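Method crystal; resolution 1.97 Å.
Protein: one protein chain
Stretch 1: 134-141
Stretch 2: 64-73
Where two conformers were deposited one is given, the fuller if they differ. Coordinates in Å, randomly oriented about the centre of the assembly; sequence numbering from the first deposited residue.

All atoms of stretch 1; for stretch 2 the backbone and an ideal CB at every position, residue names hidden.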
ATOM      1  N   GLU A 134       4.797  -4.827  17.898  1.00 30.57           N
ATOM      2  CA  GLU A 134       3.387  -4.599  18.201  1.00 33.24           C
ATOM      3  C   GLU A 134       2.510  -5.714  17.636  1.00 35.69           C
ATOM      4  O   GLU A 134       1.606  -6.207  18.319  1.00 30.14           O
ATOM      5  CB  GLU A 134       2.953  -3.242  17.647  1.00 33.18           C
ATOM      6  CG  GLU A 134       1.451  -2.997  17.722  1.00 50.10           C
ATOM      7  CD  GLU A 134       0.937  -2.159  16.562  1.00 70.85           C
ATOM      8  OE1 GLU A 134       1.369  -0.992  16.428  1.00 75.44           O
ATOM      9  OE2 GLU A 134       0.107  -2.673  15.777  1.00 76.22           O
ATOM     10  N   GLN A 135       2.769  -6.134  16.392  1.00 27.80           N
ATOM     11  CA  GLN A 135       1.987  -7.220  15.809  1.00 22.69           C
ATOM     12  C   GLN A 135       2.195  -8.535  16.553  1.00 25.50           C
ATOM     13  O   GLN A 135       1.235  -9.268  16.808  1.00 30.71           O
ATOM     14  CB  GLN A 135       2.339  -7.379  14.325  1.00 21.70           C
ATOM     15  CG  GLN A 135       1.796  -6.216  13.498  1.00 27.81           C
ATOM     16  CD  GLN A 135       2.001  -6.416  12.014  1.00 31.20           C
ATOM     17  OE1 GLN A 135       2.737  -7.310  11.587  1.00 27.83           O
ATOM     18  NE2 GLN A 135       1.340  -5.591  11.214  1.00 26.94           N
ATOM     19  N   THR A 136       3.444  -8.869  16.882  1.00 28.94           N
ATOM     20  CA  THR A 136       3.706 -10.114  17.600  1.00 27.77           C
ATOM     21  C   THR A 136       2.972 -10.143  18.937  1.00 34.51           C
ATOM     22  O   THR A 136       2.412 -11.178  19.325  1.00 28.79           O
ATOM     23  CB  THR A 136       5.211 -10.290  17.801  1.00 28.74           C
ATOM     24  OG1 THR A 136       5.820 -10.526  16.528  1.00 33.56           O
ATOM     25  CG2 THR A 136       5.512 -11.480  18.737  1.00 34.45           C
ATOM     26  N   ASN A 137       2.949  -9.012  19.650  1.00 30.41           N
ATOM     27  CA  ASN A 137       2.226  -8.960  20.918  1.00 37.35           C
ATOM     28  C   ASN A 137       0.736  -9.179  20.708  1.00 37.67           C
ATOM     29  O   ASN A 137       0.099  -9.915  21.472  1.00 40.61           O
ATOM     30  CB  ASN A 137       2.463  -7.618  21.615  1.00 42.35           C
ATOM     31  CG  ASN A 137       3.871  -7.481  22.136  1.00 55.74           C
ATOM     32  OD1 ASN A 137       4.575  -8.477  22.307  1.00 59.32           O
ATOM     33  ND2 ASN A 137       4.298  -6.245  22.385  1.00 63.43           N
ATOM     34  N   ARG A 138       0.158  -8.528  19.691  1.00 35.37           N
ATOM     35  CA  ARG A 138      -1.244  -8.766  19.368  1.00 29.81           C
ATOM     36  C   ARG A 138      -1.480 -10.224  18.982  1.00 34.71           C
ATOM     37  O   ARG A 138      -2.539 -10.784  19.283  1.00 29.66           O
ATOM     38  CB  ARG A 138      -1.696  -7.822  18.249  1.00 32.12           C
ATOM     39  CG  ARG A 138      -1.876  -6.355  18.711  1.00 33.67           C
ATOM     40  CD  ARG A 138      -1.893  -5.357  17.545  1.00 44.11           C
ATOM     41  NE  ARG A 138      -2.854  -5.718  16.504  1.00 52.49           N
ATOM     42  CZ  ARG A 138      -2.695  -5.457  15.204  1.00 51.30           C
ATOM     43  NH1 ARG A 138      -1.615  -4.807  14.757  1.00 50.01           N
ATOM     44  NH2 ARG A 138      -3.627  -5.844  14.345  1.00 42.51           N
ATOM     45  N   PHE A 139      -0.495 -10.863  18.342  1.00 29.95           N
ATOM     46  CA  PHE A 139      -0.642 -12.265  17.963  1.00 29.67           C
ATOM     47  C   PHE A 139      -0.704 -13.172  19.191  1.00 31.92           C
ATOM     48  O   PHE A 139      -1.576 -14.045  19.287  1.00 33.72           O
ATOM     49  CB  PHE A 139       0.519 -12.670  17.047  1.00 28.86           C
ATOM     50  CG  PHE A 139       0.474 -14.097  16.593  1.00 29.30           C
ATOM     51  CD1 PHE A 139      -0.571 -14.557  15.807  1.00 35.96           C
ATOM     52  CD2 PHE A 139       1.493 -14.971  16.927  1.00 33.63           C
ATOM     53  CE1 PHE A 139      -0.608 -15.867  15.376  1.00 33.73           C
ATOM     54  CE2 PHE A 139       1.466 -16.288  16.491  1.00 38.86           C
ATOM     55  CZ  PHE A 139       0.411 -16.730  15.712  1.00 33.03           C
ATOM     56  N   TYR A 140       0.212 -12.981  20.142  1.00 32.83           N
ATOM     57  CA  TYR A 140       0.209 -13.825  21.333  1.00 34.67           C
ATOM     58  C   TYR A 140      -1.059 -13.627  22.156  1.00 40.17           C
ATOM     59  O   TYR A 140      -1.586 -14.582  22.739  1.00 38.26           O
ATOM     60  CB  TYR A 140       1.462 -13.553  22.164  1.00 33.87           C
ATOM     61  CG  TYR A 140       2.635 -14.390  21.725  1.00 39.23           C
ATOM     62  CD1 TYR A 140       2.812 -15.682  22.211  1.00 50.06           C
ATOM     63  CD2 TYR A 140       3.563 -13.896  20.823  1.00 40.33           C
ATOM     64  CE1 TYR A 140       3.889 -16.455  21.806  1.00 57.52           C
ATOM     65  CE2 TYR A 140       4.639 -14.660  20.409  1.00 43.08           C
ATOM     66  CZ  TYR A 140       4.800 -15.933  20.902  1.00 58.24           C
ATOM     67  OH  TYR A 140       5.874 -16.686  20.491  1.00 58.48           O
ATOM     68  N   ASN A 141      -1.576 -12.400  22.205  1.00 37.41           N
ATOM     69  CA  ASN A 141      -2.825 -12.174  22.925  1.00 39.15           C
ATOM     70  C   ASN A 141      -3.984 -12.911  22.263  1.00 37.61           C
ATOM     71  O   ASN A 141      -4.825 -13.500  22.949  1.00 35.78           O
ATOM     72  CB  ASN A 141      -3.099 -10.674  23.036  1.00 49.65           C
ATOM     73  CG  ASN A 141      -2.103  -9.970  23.950  1.00 65.50           C
ATOM     74  OD1 ASN A 141      -1.153 -10.586  24.437  1.00 72.08           O
ATOM     75  ND2 ASN A 141      -2.314  -8.680  24.186  1.00 68.90           N
ATOM     76  N   UNK A  64      -2.463 -26.819  16.393  1.00 38.04           N
ATOM     77  CA  UNK A  64      -1.696 -26.679  17.638  1.00 41.48           C
ATOM     78  C   UNK A  64      -0.847 -25.420  17.620  1.00 45.85           C
ATOM     79  O   UNK A  64      -0.509 -24.889  16.561  1.00 32.35           O
ATOM     80  CB  UNK A  64      -0.805 -27.903  17.861  1.00 41.48           C
ATOM     81  N   UNK A  65      -0.483 -24.962  18.826  1.00 39.06           N
ATOM     82  CA  UNK A  65       0.191 -23.673  18.969  1.00 39.54           C
ATOM     83  C   UNK A  65       1.543 -23.659  18.259  1.00 36.92           C
ATOM     84  O   UNK A  65       1.901 -22.658  17.621  1.00 40.92           O
ATOM     85  CB  UNK A  65       0.378 -23.339  20.450  1.00 39.54           C
ATOM     86  N   UNK A  66       2.307 -24.761  18.354  1.00 34.54           N
ATOM     87  CA  UNK A  66       3.557 -24.883  17.601  1.00 38.82           C
ATOM     88  C   UNK A  66       3.336 -24.607  16.121  1.00 33.08           C
ATOM     89  O   UNK A  66       4.141 -23.928  15.471  1.00 36.68           O
ATOM     90  CB  UNK A  66       4.160 -26.277  17.788  1.00 38.82           C
ATOM     91  N   UNK A  67       2.251 -25.139  15.572  1.00 38.38           N
ATOM     92  CA  UNK A  67       1.918 -24.882  14.178  1.00 34.88           C
ATOM     93  C   UNK A  67       1.672 -23.400  13.964  1.00 30.01           C
ATOM     94  O   UNK A  67       2.224 -22.785  13.044  1.00 29.79           O
ATOM     95  CB  UNK A  67       0.693 -25.694  13.754  1.00 34.88           C
ATOM     96  N   UNK A  68       0.853 -22.801  14.831  1.00 33.61           N
ATOM     97  CA  UNK A  68       0.568 -21.376  14.720  1.00 33.78           C
ATOM     98  C   UNK A  68       1.838 -20.535  14.817  1.00 38.18           C
ATOM     99  O   UNK A  68       1.976 -19.530  14.104  1.00 28.47           O
ATOM    100  CB  UNK A  68      -0.422 -20.952  15.806  1.00 33.78           C
ATOM    101  N   UNK A  69       2.784 -20.929  15.682  1.00 33.89           N
ATOM    102  CA  UNK A  69       4.018 -20.152  15.798  1.00 34.15           C
ATOM    103  C   UNK A  69       4.874 -20.291  14.549  1.00 28.99           C
ATOM    104  O   UNK A  69       5.538 -19.336  14.134  1.00 27.46           O
ATOM    105  CB  UNK A  69       4.813 -20.592  17.029  1.00 34.15           C
ATOM    106  N   UNK A  70       4.873 -21.478  13.947  1.00 28.95           N
ATOM    107  CA  UNK A  70       5.560 -21.708  12.682  1.00 31.95           C
ATOM    108  C   UNK A  70       5.004 -20.796  11.584  1.00 34.75           C
ATOM    109  O   UNK A  70       5.770 -20.173  10.847  1.00 28.08           O
ATOM    110  CB  UNK A  70       5.432 -23.175  12.268  1.00 31.95           C
ATOM    111  N   UNK A  71       3.681 -20.718  11.490  0.52 26.39           N
ATOM    112  CA  UNK A  71       3.050 -19.819  10.520  0.52 25.34           C
ATOM    113  C   UNK A  71       3.491 -18.376  10.754  0.52 27.22           C
ATOM    114  O   UNK A  71       3.817 -17.652   9.804  0.52 27.12           O
ATOM    115  CB  UNK A  71       1.526 -19.925  10.604  0.52 25.34           C
ATOM    116  N   UNK A  72       3.518 -17.934  12.016  1.00 26.42           N
ATOM    117  CA  UNK A  72       3.952 -16.568  12.310  1.00 25.50           C
ATOM    118  C   UNK A  72       5.406 -16.316  11.887  1.00 28.16           C
ATOM    119  O   UNK A  72       5.743 -15.219  11.428  1.00 30.30           O
ATOM    120  CB  UNK A  72       3.792 -16.283  13.805  1.00 25.50           C
ATOM    121  N   UNK A  73       6.283 -17.310  12.042  1.00 28.09           N
ATOM    122  CA  UNK A  73       7.652 -17.137  11.564  1.00 30.86           C
ATOM    123  C   UNK A  73       7.688 -16.961  10.049  1.00 30.17           C
ATOM    124  O   UNK A  73       8.470 -16.157   9.534  1.00 29.69           O
ATOM    125  CB  UNK A  73       8.514 -18.333  11.975  1.00 30.86           C
TER

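Stretch 1 is helical throughout, and stretch 2 becomes helical from position 65; the two axes run nearly antiparallel at 162° and approach to 12.0 Å.

Position 64 has phi/psi of -63/158 and stands immediately before the helix, with no atom of stretch 1 within 5.5 Å of its ideal CB. A small polar cap or a proline would suit; the residue is P64, at the N-cap position.

Position 65 points sideways, and its ideal CB also finds nothing within 5.5 Å. Only a long side chain could reach the Y140 ring, so arginine, lysine, glutamine or methionine are candidates. R65 is deposited: with chi1 and chi2 both t, it brings NH1 to 3.7 Å from Y140 CE1, near the plane of the tyrosine ring at its edge.

Positions 66 and 67 are out of reach and take almost any helix-compatible residue; they are T66 and Y67.

Position 68 points toward stretch 1, its ideal CB 4.3 Å from F139 CZ. The tip of an aromatic ring favours an apolar residue: alanine, leucine, isoleucine or methionine. L68 is deposited; its CG and CD2 stay farther off than CB, each about 5.3 Å from F139 CZ, while its backbone O is 3.6 Å from the same CZ, at the ring edge.

Position 69 points sideways, its ideal CB 5.3 Å from Y140 OH and 5.5 Å from F139 CE2. A branched or flexible apolar chain could bridge the two rings; a polar one might seek the hydroxyl. The residue is L69, whose CD2 lies 4.2 Å from F139 CE2 and 3.5 Å from Y140 OH.

Position 70 is out of reach and 71 points sideways without contact, so stretch 1 barely constrains either. They are N70 and I71.

Position 72 points toward stretch 1, and its ideal CB is just 3.6 Å from F139 CE2. The CA of 72 is 8.3 Å from T136 CA, so a long side chain could lie along the F139 ring and meet the threonine hydroxyl. Leucine or methionine could cover the ring; a flat aromatic with a donor could do both. W72, with chi1 t, does both. Its five-membered ring forms an offset stack with F139 (centroids 4.3 Å apart, planes at 6°), and F139 CB sits 3.9 Å from the centroid of its six-membered ring. NE1 donates a hydrogen bond to T136 OG1 at 3.0 Å and 156°.

Position 73 is out of reach, leaving polar residues free to fit; it is N73.

Stretch 2, residues 64-73: PRTYLLNIWN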
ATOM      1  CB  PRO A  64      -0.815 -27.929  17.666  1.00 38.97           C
ATOM      2  CG  PRO A  64      -1.531 -28.922  16.825  1.00 45.87           C
ATOM      3  CD  PRO A  64      -2.230 -28.128  15.752  1.00 35.03           C
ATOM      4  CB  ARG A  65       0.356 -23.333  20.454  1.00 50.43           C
ATOM      5  CG  ARG A  65       1.555 -22.444  20.749  1.00 53.42           C
ATOM      6  CD  ARG A  65       1.722 -22.199  22.231  1.00 62.66           C
ATOM      7  NE  ARG A  65       0.719 -21.261  22.714  1.00 64.56           N
ATOM      8  CZ  ARG A  65       0.983 -20.021  23.101  1.00 56.73           C
ATOM      9  NH1 ARG A  65       2.227 -19.565  23.078  1.00 57.72           N
ATOM     10  NH2 ARG A  65      -0.001 -19.243  23.516  1.00 61.37           N
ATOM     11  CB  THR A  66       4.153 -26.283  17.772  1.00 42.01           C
ATOM     12  OG1 THR A  66       4.604 -26.460  19.115  1.00 42.33           O
ATOM     13  CG2 THR A  66       5.321 -26.491  16.805  1.00 40.12           C
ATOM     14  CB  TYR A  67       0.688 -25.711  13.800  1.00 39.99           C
ATOM     15  CG  TYR A  67       0.426 -25.917  12.320  1.00 35.09           C
ATOM     16  CD1 TYR A  67       0.893 -25.021  11.365  1.00 42.05           C
ATOM     17  CD2 TYR A  67      -0.330 -26.992  11.889  1.00 32.08           C
ATOM     18  CE1 TYR A  67       0.622 -25.208  10.024  1.00 36.81           C
ATOM     19  CE2 TYR A  67      -0.608 -27.191  10.556  1.00 31.93           C
ATOM     20  CZ  TYR A  67      -0.135 -26.295   9.625  1.00 33.53           C
ATOM     21  OH  TYR A  67      -0.420 -26.483   8.289  1.00 37.11           O
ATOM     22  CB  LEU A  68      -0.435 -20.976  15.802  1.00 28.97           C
ATOM     23  CG  LEU A  68      -1.840 -21.498  15.486  1.00 36.50           C
ATOM     24  CD1 LEU A  68      -2.812 -21.138  16.597  1.00 42.94           C
ATOM     25  CD2 LEU A  68      -2.328 -20.953  14.142  1.00 31.94           C
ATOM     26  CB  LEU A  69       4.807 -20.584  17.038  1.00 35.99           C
ATOM     27  CG  LEU A  69       4.060 -20.360  18.362  1.00 37.59           C
ATOM     28  CD1 LEU A  69       4.706 -21.071  19.547  1.00 43.17           C
ATOM     29  CD2 LEU A  69       3.933 -18.870  18.620  1.00 37.18           C
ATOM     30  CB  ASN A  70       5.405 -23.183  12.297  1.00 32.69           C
ATOM     31  CG  ASN A  70       6.229 -23.574  11.092  1.00 35.54           C
ATOM     32  OD1 ASN A  70       5.830 -23.345   9.949  1.00 38.23           O
ATOM     33  ND2 ASN A  70       7.377 -24.200  11.337  1.00 36.94           N
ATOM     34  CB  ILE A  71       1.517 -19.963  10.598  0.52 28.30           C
ATOM     35  CG1 ILE A  71       1.070 -21.269   9.937  0.52 32.77           C
ATOM     36  CG2 ILE A  71       0.820 -18.768   9.973  0.52 26.66           C
ATOM     37  CD1 ILE A  71      -0.249 -21.780  10.466  0.52 28.77           C
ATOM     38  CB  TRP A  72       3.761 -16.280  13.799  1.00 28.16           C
ATOM     39  CG  TRP A  72       3.906 -14.835  14.188  1.00 30.31           C
ATOM     40  CD1 TRP A  72       4.892 -14.292  14.968  1.00 25.95           C
ATOM     41  CD2 TRP A  72       3.038 -13.749  13.826  1.00 25.85           C
ATOM     42  NE1 TRP A  72       4.685 -12.940  15.111  1.00 26.54           N
ATOM     43  CE2 TRP A  72       3.557 -12.583  14.427  1.00 24.47           C
ATOM     44  CE3 TRP A  72       1.867 -13.651  13.062  1.00 22.31           C
ATOM     45  CZ2 TRP A  72       2.957 -11.334  14.282  1.00 26.59           C
ATOM     46  CZ3 TRP A  72       1.268 -12.402  12.919  1.00 26.74           C
ATOM     47  CH2 TRP A  72       1.810 -11.266  13.540  1.00 23.68           C
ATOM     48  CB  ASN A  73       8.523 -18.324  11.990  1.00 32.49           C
ATOM     49  CG  ASN A  73       8.777 -18.343  13.482  1.00 51.65           C
ATOM     50  OD1 ASN A  73       8.676 -17.312  14.151  1.00 60.27           O
ATOM     51  ND2 ASN A  73       9.115 -19.515  14.016  1.00 63.81           N
TER
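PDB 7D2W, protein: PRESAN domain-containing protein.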